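Local coordinates for angiopoietin-related protein 3 (Homo sapiens, PDB 6EUA), which raises plasma triglycerides by inhibiting lipoprotein lipase and, through its fibrinogen-like domain, mediates endothelial cell adhesion, at residues H121-T133 and E142-K154. Residues are numbered along the deposited sequence; the frame is centred on the assembly and turned at random.
Sequences HETNYTLHLVAIT and ENKDLVFSTWDHK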
ATOM      1  N   HIS A 121     -15.293 -23.485  12.206  1.00 37.47           N
ATOM      2  CA  HIS A 121     -14.596 -24.511  11.432  1.00 39.90           C
ATOM      3  C   HIS A 121     -15.253 -25.880  11.590  1.00 43.75           C
ATOM      4  O   HIS A 121     -15.183 -26.709  10.674  1.00 46.35           O
ATOM      5  CB  HIS A 121     -13.120 -24.584  11.840  1.00 44.34           C
ATOM      6  CG  HIS A 121     -12.896 -25.166  13.202  1.00 55.60           C
ATOM      7  ND1 HIS A 121     -12.897 -24.402  14.348  1.00 59.01           N
ATOM      8  CD2 HIS A 121     -12.681 -26.441  13.601  1.00 59.32           C
ATOM      9  CE1 HIS A 121     -12.680 -25.178  15.395  1.00 58.96           C
ATOM     10  NE2 HIS A 121     -12.546 -26.421  14.969  1.00 61.06           N
ATOM     11  N   GLU A 122     -15.911 -26.124  12.730  1.00 43.68           N
ATOM     12  CA  GLU A 122     -16.579 -27.408  12.945  1.00 55.58           C
ATOM     13  C   GLU A 122     -17.710 -27.642  11.945  1.00 53.41           C
ATOM     14  O   GLU A 122     -17.985 -28.793  11.582  1.00 53.21           O
ATOM     15  CB  GLU A 122     -17.117 -27.491  14.369  1.00 63.64           C
ATOM     16  CG  GLU A 122     -16.080 -27.870  15.407  1.00 77.36           C
ATOM     17  CD  GLU A 122     -16.507 -27.485  16.809  1.00 87.99           C
ATOM     18  OE1 GLU A 122     -16.470 -26.275  17.125  1.00 90.63           O
ATOM     19  OE2 GLU A 122     -16.884 -28.387  17.591  1.00 91.93           O
ATOM     20  N   THR A 123     -18.386 -26.579  11.508  1.00 43.50           N
ATOM     21  CA  THR A 123     -19.379 -26.672  10.443  1.00 48.36           C
ATOM     22  C   THR A 123     -18.762 -26.533   9.054  1.00 46.41           C
ATOM     23  O   THR A 123     -19.502 -26.380   8.074  1.00 41.30           O
ATOM     24  CB  THR A 123     -20.464 -25.600  10.617  1.00 45.91           C
ATOM     25  OG1 THR A 123     -19.901 -24.301  10.383  1.00 42.80           O
ATOM     26  CG2 THR A 123     -21.081 -25.648  12.015  1.00 41.04           C
ATOM     27  N   ASN A 124     -17.432 -26.599   8.946  1.00 44.17           N
ATOM     28  CA  ASN A 124     -16.730 -26.256   7.710  1.00 41.91           C
ATOM     29  C   ASN A 124     -17.123 -24.853   7.247  1.00 42.24           C
ATOM     30  O   ASN A 124     -17.335 -24.604   6.058  1.00 41.46           O
ATOM     31  CB  ASN A 124     -16.982 -27.286   6.603  1.00 41.21           C
ATOM     32  CG  ASN A 124     -16.283 -28.608   6.861  1.00 51.89           C
ATOM     33  OD1 ASN A 124     -15.135 -28.645   7.316  1.00 55.87           O
ATOM     34  ND2 ASN A 124     -16.979 -29.705   6.575  1.00 46.08           N
ATOM     35  N   TYR A 125     -17.263 -23.940   8.215  1.00 41.57           N
ATOM     36  CA  TYR A 125     -17.506 -22.519   7.948  1.00 41.05           C
ATOM     37  C   TYR A 125     -18.761 -22.312   7.095  1.00 38.34           C
ATOM     38  O   TYR A 125     -18.741 -21.622   6.072  1.00 32.16           O
ATOM     39  CB  TYR A 125     -16.271 -21.878   7.303  1.00 37.69           C
ATOM     40  CG  TYR A 125     -15.056 -21.908   8.206  1.00 41.69           C
ATOM     41  CD1 TYR A 125     -15.018 -21.135   9.357  1.00 39.42           C
ATOM     42  CD2 TYR A 125     -13.960 -22.716   7.922  1.00 43.23           C
ATOM     43  CE1 TYR A 125     -13.926 -21.149  10.188  1.00 44.14           C
ATOM     44  CE2 TYR A 125     -12.851 -22.740   8.759  1.00 36.74           C
ATOM     45  CZ  TYR A 125     -12.842 -21.950   9.894  1.00 42.82           C
ATOM     46  OH  TYR A 125     -11.757 -21.939  10.753  1.00 44.55           O
ATOM     47  N   THR A 126     -19.866 -22.915   7.533  1.00 38.36           N
ATOM     48  CA  THR A 126     -21.088 -22.906   6.737  1.00 33.56           C
ATOM     49  C   THR A 126     -21.672 -21.501   6.646  1.00 38.02           C
ATOM     50  O   THR A 126     -21.840 -20.816   7.659  1.00 44.20           O
ATOM     51  CB  THR A 126     -22.103 -23.868   7.331  1.00 35.70           C
ATOM     52  OG1 THR A 126     -21.545 -25.186   7.307  1.00 41.20           O
ATOM     53  CG2 THR A 126     -23.379 -23.856   6.514  1.00 38.64           C
ATOM     54  N   LEU A 127     -21.984 -21.082   5.424  1.00 34.40           N
ATOM     55  CA  LEU A 127     -22.460 -19.739   5.130  1.00 36.61           C
ATOM     56  C   LEU A 127     -23.938 -19.771   4.768  1.00 41.53           C
ATOM     57  O   LEU A 127     -24.370 -20.618   3.984  1.00 45.62           O
ATOM     58  CB  LEU A 127     -21.663 -19.136   3.978  1.00 37.08           C
ATOM     59  CG  LEU A 127     -21.957 -17.685   3.630  1.00 35.18           C
ATOM     60  CD1 LEU A 127     -21.318 -16.811   4.698  1.00 39.40           C
ATOM     61  CD2 LEU A 127     -21.392 -17.362   2.257  1.00 34.17           C
ATOM     62  N   HIS A 128     -24.710 -18.844   5.334  1.00 42.67           N
ATOM     63  CA  HIS A 128     -26.145 -18.736   5.072  1.00 48.12           C
ATOM     64  C   HIS A 128     -26.444 -17.296   4.662  1.00 47.99           C
ATOM     65  O   HIS A 128     -26.327 -16.380   5.485  1.00 43.27           O
ATOM     66  CB  HIS A 128     -26.953 -19.149   6.307  1.00 48.97           C
ATOM     67  CG  HIS A 128     -28.436 -19.126   6.103  1.00 58.48           C
ATOM     68  ND1 HIS A 128     -29.234 -18.095   6.552  1.00 60.70           N
ATOM     69  CD2 HIS A 128     -29.270 -20.010   5.503  1.00 61.53           C
ATOM     70  CE1 HIS A 128     -30.492 -18.340   6.230  1.00 61.76           C
ATOM     71  NE2 HIS A 128     -30.541 -19.497   5.595  1.00 63.06           N
ATOM     72  N   LEU A 129     -26.825 -17.092   3.399  1.00 40.73           N
ATOM     73  CA  LEU A 129     -27.016 -15.761   2.825  1.00 42.17           C
ATOM     74  C   LEU A 129     -28.472 -15.491   2.473  1.00 45.10           C
ATOM     75  O   LEU A 129     -29.210 -16.392   2.055  1.00 42.87           O
ATOM     76  CB  LEU A 129     -26.200 -15.559   1.540  1.00 40.87           C
ATOM     77  CG  LEU A 129     -24.711 -15.845   1.440  1.00 43.79           C
ATOM     78  CD1 LEU A 129     -24.288 -15.876  -0.027  1.00 43.03           C
ATOM     79  CD2 LEU A 129     -23.962 -14.788   2.173  1.00 46.25           C
ATOM     80  N   VAL A 130     -28.856 -14.222   2.590  1.00 45.89           N
ATOM     81  CA  VAL A 130     -30.121 -13.709   2.063  1.00 43.00           C
ATOM     82  C   VAL A 130     -29.825 -12.395   1.350  1.00 44.00           C
ATOM     83  O   VAL A 130     -29.224 -11.495   1.940  1.00 33.33           O
ATOM     84  CB  VAL A 130     -31.168 -13.491   3.173  1.00 47.02           C
ATOM     85  CG1 VAL A 130     -32.423 -12.844   2.593  1.00 42.64           C
ATOM     86  CG2 VAL A 130     -31.503 -14.804   3.869  1.00 51.41           C
ATOM     87  N   ALA A 131     -30.248 -12.275   0.093  1.00 41.85           N
ATOM     88  CA  ALA A 131     -29.942 -11.073  -0.677  1.00 46.17           C
ATOM     89  C   ALA A 131     -30.792  -9.889  -0.220  1.00 48.10           C
ATOM     90  O   ALA A 131     -31.980 -10.033   0.083  1.00 49.28           O
ATOM     91  CB  ALA A 131     -30.151 -11.325  -2.173  1.00 42.01           C
ATOM     92  N   ILE A 132     -30.175  -8.705  -0.177  1.00 50.67           N
ATOM     93  CA  ILE A 132     -30.865  -7.491   0.263  1.00 47.96           C
ATOM     94  C   ILE A 132     -31.046  -6.520  -0.895  1.00 44.86           C
ATOM     95  O   ILE A 132     -32.175  -6.240  -1.308  1.00 58.88           O
ATOM     96  CB  ILE A 132     -30.109  -6.785   1.398  1.00 43.04           C
ATOM     97  CG1 ILE A 132     -29.754  -7.759   2.514  1.00 44.02           C
ATOM     98  CG2 ILE A 132     -30.916  -5.589   1.899  1.00 41.27           C
ATOM     99  CD1 ILE A 132     -28.808  -7.146   3.521  1.00 44.53           C
ATOM    100  N   THR A 133     -29.940  -5.963  -1.390  1.00 45.80           N
ATOM    101  CA  THR A 133     -29.941  -5.003  -2.489  1.00 52.69           C
ATOM    102  C   THR A 133     -28.836  -5.356  -3.478  1.00 44.23           C
ATOM    103  O   THR A 133     -27.996  -6.227  -3.228  1.00 41.87           O
ATOM    104  CB  THR A 133     -29.750  -3.553  -1.997  1.00 53.29           C
ATOM    105  OG1 THR A 133     -28.434  -3.394  -1.443  1.00 49.61           O
ATOM    106  CG2 THR A 133     -30.782  -3.185  -0.946  1.00 57.77           C
ATOM    107  N   GLU A 142     -29.716 -18.734  -2.123  1.00 52.04           N
ATOM    108  CA  GLU A 142     -30.120 -18.073  -0.890  1.00 63.00           C
ATOM    109  C   GLU A 142     -30.858 -19.038   0.038  1.00 65.30           C
ATOM    110  O   GLU A 142     -31.466 -20.017  -0.398  1.00 68.92           O
ATOM    111  CB  GLU A 142     -31.023 -16.876  -1.182  1.00 68.61           C
ATOM    112  CG  GLU A 142     -30.411 -15.791  -2.035  1.00 71.09           C
ATOM    113  CD  GLU A 142     -31.364 -14.619  -2.239  1.00 74.68           C
ATOM    114  OE1 GLU A 142     -31.915 -14.122  -1.227  1.00 73.25           O
ATOM    115  OE2 GLU A 142     -31.577 -14.213  -3.408  1.00 76.48           O
ATOM    116  N   ASN A 143     -30.808 -18.729   1.339  1.00 60.68           N
ATOM    117  CA  ASN A 143     -31.546 -19.461   2.374  1.00 59.05           C
ATOM    118  C   ASN A 143     -31.141 -20.931   2.444  1.00 53.36           C
ATOM    119  O   ASN A 143     -31.944 -21.798   2.799  1.00 55.82           O
ATOM    120  CB  ASN A 143     -33.054 -19.323   2.171  1.00 58.50           C
ATOM    121  CG  ASN A 143     -33.556 -17.973   2.596  1.00 68.08           C
ATOM    122  OD1 ASN A 143     -33.391 -17.578   3.752  1.00 74.19           O
ATOM    123  ND2 ASN A 143     -34.150 -17.240   1.663  1.00 69.93           N
ATOM    124  N   LYS A 144     -29.891 -21.210   2.091  1.00 43.98           N
ATOM    125  CA  LYS A 144     -29.329 -22.549   2.099  1.00 46.47           C
ATOM    126  C   LYS A 144     -28.017 -22.535   2.872  1.00 47.08           C
ATOM    127  O   LYS A 144     -27.287 -21.537   2.871  1.00 44.74           O
ATOM    128  CB  LYS A 144     -29.080 -23.063   0.671  1.00 56.23           C
ATOM    129  CG  LYS A 144     -30.255 -22.863  -0.278  1.00 63.59           C
ATOM    130  CD  LYS A 144     -31.111 -24.099  -0.349  1.00 65.92           C
ATOM    131  CE  LYS A 144     -32.418 -23.827  -1.089  1.00 70.05           C
ATOM    132  NZ  LYS A 144     -33.600 -24.076  -0.209  1.00 67.33           N
ATOM    133  N   ASP A 145     -27.718 -23.661   3.515  1.00 48.61           N
ATOM    134  CA  ASP A 145     -26.436 -23.852   4.190  1.00 53.85           C
ATOM    135  C   ASP A 145     -25.364 -24.153   3.147  1.00 47.57           C
ATOM    136  O   ASP A 145     -25.402 -25.202   2.495  1.00 54.77           O
ATOM    137  CB  ASP A 145     -26.537 -24.984   5.213  1.00 61.57           C
ATOM    138  CG  ASP A 145     -27.425 -24.628   6.395  1.00 69.41           C
ATOM    139  OD1 ASP A 145     -28.050 -25.541   6.977  1.00 75.30           O
ATOM    140  OD2 ASP A 145     -27.499 -23.431   6.739  1.00 74.73           O
ATOM    141  N   LEU A 146     -24.409 -23.241   2.984  1.00 36.66           N
ATOM    142  CA  LEU A 146     -23.345 -23.390   1.997  1.00 37.78           C
ATOM    143  C   LEU A 146     -22.047 -23.799   2.682  1.00 41.50           C
ATOM    144  O   LEU A 146     -21.532 -23.063   3.526  1.00 42.35           O
ATOM    145  CB  LEU A 146     -23.138 -22.093   1.221  1.00 38.92           C
ATOM    146  CG  LEU A 146     -24.415 -21.512   0.630  1.00 42.51           C
ATOM    147  CD1 LEU A 146     -24.176 -20.075   0.252  1.00 40.66           C
ATOM    148  CD2 LEU A 146     -24.841 -22.344  -0.562  1.00 43.72           C
ATOM    149  N   VAL A 147     -21.498 -24.938   2.275  1.00 37.35           N
ATOM    150  CA  VAL A 147     -20.317 -25.523   2.898  1.00 38.06           C
ATOM    151  C   VAL A 147     -19.079 -25.130   2.100  1.00 40.71           C
ATOM    152  O   VAL A 147     -19.065 -25.236   0.866  1.00 40.85           O
ATOM    153  CB  VAL A 147     -20.446 -27.053   2.976  1.00 44.66           C
ATOM    154  CG1 VAL A 147     -19.162 -27.664   3.499  1.00 58.14           C
ATOM    155  CG2 VAL A 147     -21.628 -27.433   3.836  1.00 38.80           C
ATOM    156  N   PHE A 148     -18.035 -24.690   2.800  1.00 34.13           N
ATOM    157  CA  PHE A 148     -16.777 -24.340   2.154  1.00 33.52           C
ATOM    158  C   PHE A 148     -15.961 -25.583   1.830  1.00 32.04           C
ATOM    159  O   PHE A 148     -15.892 -26.523   2.626  1.00 35.49           O
ATOM    160  CB  PHE A 148     -15.956 -23.425   3.054  1.00 33.14           C
ATOM    161  CG  PHE A 148     -14.999 -22.540   2.313  1.00 33.81           C
ATOM    162  CD1 PHE A 148     -15.423 -21.312   1.806  1.00 27.23           C
ATOM    163  CD2 PHE A 148     -13.674 -22.918   2.138  1.00 28.14           C
ATOM    164  CE1 PHE A 148     -14.541 -20.472   1.136  1.00 32.29           C
ATOM    165  CE2 PHE A 148     -12.783 -22.081   1.461  1.00 28.38           C
ATOM    166  CZ  PHE A 148     -13.214 -20.852   0.971  1.00 29.85           C
ATOM    167  N   SER A 149     -15.319 -25.571   0.665  1.00 34.90           N
ATOM    168  CA  SER A 149     -14.471 -26.672   0.239  1.00 36.34           C
ATOM    169  C   SER A 149     -13.269 -26.131  -0.521  1.00 38.07           C
ATOM    170  O   SER A 149     -13.361 -25.103  -1.202  1.00 33.13           O
ATOM    171  CB  SER A 149     -15.246 -27.658  -0.641  1.00 49.54           C
ATOM    172  OG  SER A 149     -16.238 -28.319   0.124  1.00 63.04           O
ATOM    173  N   THR A 150     -12.146 -26.844  -0.413  1.00 38.04           N
ATOM    174  CA  THR A 150     -10.927 -26.566  -1.167  1.00 40.36           C
ATOM    175  C   THR A 150     -10.539 -27.807  -1.976  1.00 40.69           C
ATOM    176  O   THR A 150     -11.194 -28.847  -1.898  1.00 35.20           O
ATOM    177  CB  THR A 150      -9.795 -26.135  -0.230  1.00 41.00           C
ATOM    178  OG1 THR A 150      -9.605 -27.138   0.776  1.00 42.25           O
ATOM    179  CG2 THR A 150     -10.132 -24.805   0.433  1.00 33.24           C
ATOM    180  N   TRP A 151      -9.464 -27.691  -2.774  1.00 39.02           N
ATOM    181  CA  TRP A 151      -9.081 -28.808  -3.643  1.00 40.75           C
ATOM    182  C   TRP A 151      -8.649 -30.023  -2.837  1.00 45.38           C
ATOM    183  O   TRP A 151      -8.786 -31.159  -3.307  1.00 46.85           O
ATOM    184  CB  TRP A 151      -7.964 -28.396  -4.614  1.00 38.05           C
ATOM    185  CG  TRP A 151      -6.595 -28.225  -3.994  1.00 44.04           C
ATOM    186  CD1 TRP A 151      -6.030 -27.050  -3.571  1.00 44.88           C
ATOM    187  CD2 TRP A 151      -5.607 -29.248  -3.750  1.00 40.51           C
ATOM    188  NE1 TRP A 151      -4.765 -27.279  -3.077  1.00 34.10           N
ATOM    189  CE2 TRP A 151      -4.484 -28.615  -3.168  1.00 37.39           C
ATOM    190  CE3 TRP A 151      -5.570 -30.629  -3.956  1.00 42.64           C
ATOM    191  CZ2 TRP A 151      -3.337 -29.313  -2.799  1.00 42.75           C
ATOM    192  CZ3 TRP A 151      -4.431 -31.328  -3.581  1.00 46.00           C
ATOM    193  CH2 TRP A 151      -3.327 -30.664  -3.003  1.00 45.87           C
ATOM    194  N   ASP A 152      -8.135 -29.806  -1.628  1.00 38.95           N
ATOM    195  CA  ASP A 152      -7.702 -30.888  -0.755  1.00 45.54           C
ATOM    196  C   ASP A 152      -8.656 -31.111   0.409  1.00 44.14           C
ATOM    197  O   ASP A 152      -8.318 -31.834   1.348  1.00 42.21           O
ATOM    198  CB  ASP A 152      -6.286 -30.617  -0.237  1.00 40.66           C
ATOM    199  CG  ASP A 152      -6.201 -29.390   0.690  1.00 40.57           C
ATOM    200  OD1 ASP A 152      -7.126 -28.539   0.727  1.00 38.60           O
ATOM    201  OD2 ASP A 152      -5.166 -29.270   1.385  1.00 41.76           O
ATOM    202  N   HIS A 153      -9.848 -30.516   0.362  1.00 47.56           N
ATOM    203  CA  HIS A 153     -10.774 -30.601   1.484  1.00 42.71           C
ATOM    204  C   HIS A 153     -12.187 -30.454   0.914  1.00 38.33           C
ATOM    205  O   HIS A 153     -12.817 -29.396   0.988  1.00 40.06           O
ATOM    206  CB  HIS A 153     -10.462 -29.539   2.538  1.00 43.80           C
ATOM    207  CG  HIS A 153     -11.083 -29.803   3.874  1.00 50.12           C
ATOM    208  ND1 HIS A 153     -12.411 -29.546   4.137  1.00 48.59           N
ATOM    209  CD2 HIS A 153     -10.555 -30.271   5.029  1.00 50.48           C
ATOM    210  CE1 HIS A 153     -12.677 -29.853   5.394  1.00 48.69           C
ATOM    211  NE2 HIS A 153     -11.567 -30.297   5.957  1.00 52.18           N
ATOM    212  N   LYS A 154     -12.685 -31.543   0.328  1.00 46.13           N
ATOM    213  CA  LYS A 154     -14.044 -31.577  -0.190  1.00 49.05           C
ATOM    214  C   LYS A 154     -15.028 -31.925   0.921  1.00 52.70           C
ATOM    215  O   LYS A 154     -14.737 -32.719   1.818  1.00 52.60           O
ATOM    216  CB  LYS A 154     -14.178 -32.587  -1.332  1.00 50.35           C
ATOM    217  CG  LYS A 154     -13.282 -32.314  -2.534  1.00 53.51           C
ATOM    218  CD  LYS A 154     -13.513 -30.934  -3.118  1.00 55.69           C
ATOM    219  CE  LYS A 154     -12.662 -30.725  -4.368  1.00 63.68           C
ATOM    220  NZ  LYS A 154     -12.736 -29.323  -4.896  1.00 64.47           N
TER
HETATM  221  O   HOH W   1     -27.407 -19.218   1.608  1.00 43.64           O
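E142 reaches the backbone of A131 with its carboxylate. A131 N donates to E142 OE1 at 2.8 Å, and OE1 is met from above the carboxylate plane. CG lies anti to the carbonyl carbon (chi1 -60°) and the chain runs on extended, which brings the carboxylate over A131 CB. With an alanine here, the A131 N-H would probably lose this acceptor and a gap would open beside the A131 methyl. N143 then donates its backbone N to L129 O at 2.9 Å in a nearly straight bond. Its OD1 turns to V130 CG2, 3.4 Å away. The H128 imidazole crosses N143 obliquely, with NE2 3.4 Å from N143 CA. A water accepts from L129 N and lies within bonding distance of K144 O, probably taking the place of a direct backbone bond. D145 CB packs against T126 CG2 at 3.6 Å. L146 and L127 form a single antiparallel hydrogen-bonded bridge, with both N-H groups given to the opposite carbonyls. In this fibrinogen C-terminal domain the contact runs along the border of strand 127-134, whose other border pairs with strand 109-118. Further on, strand 147-149 pairs antiparallel with 169-171. L146 CD1 meets L129 CD1 at 4.2 Å. V147 CG1 lies against N124 CB. F148 N makes a weak bond to N124 O at 3.3 Å, while its ring turns away to meet W170 edge-to-face. H153 closes the type I turn that starts at T150, and its ring presents CE1 at its edge to N124 OD1, 3.3 Å away; the amide and ring planes stand 81° apart, and W66 stacks on the imidazole.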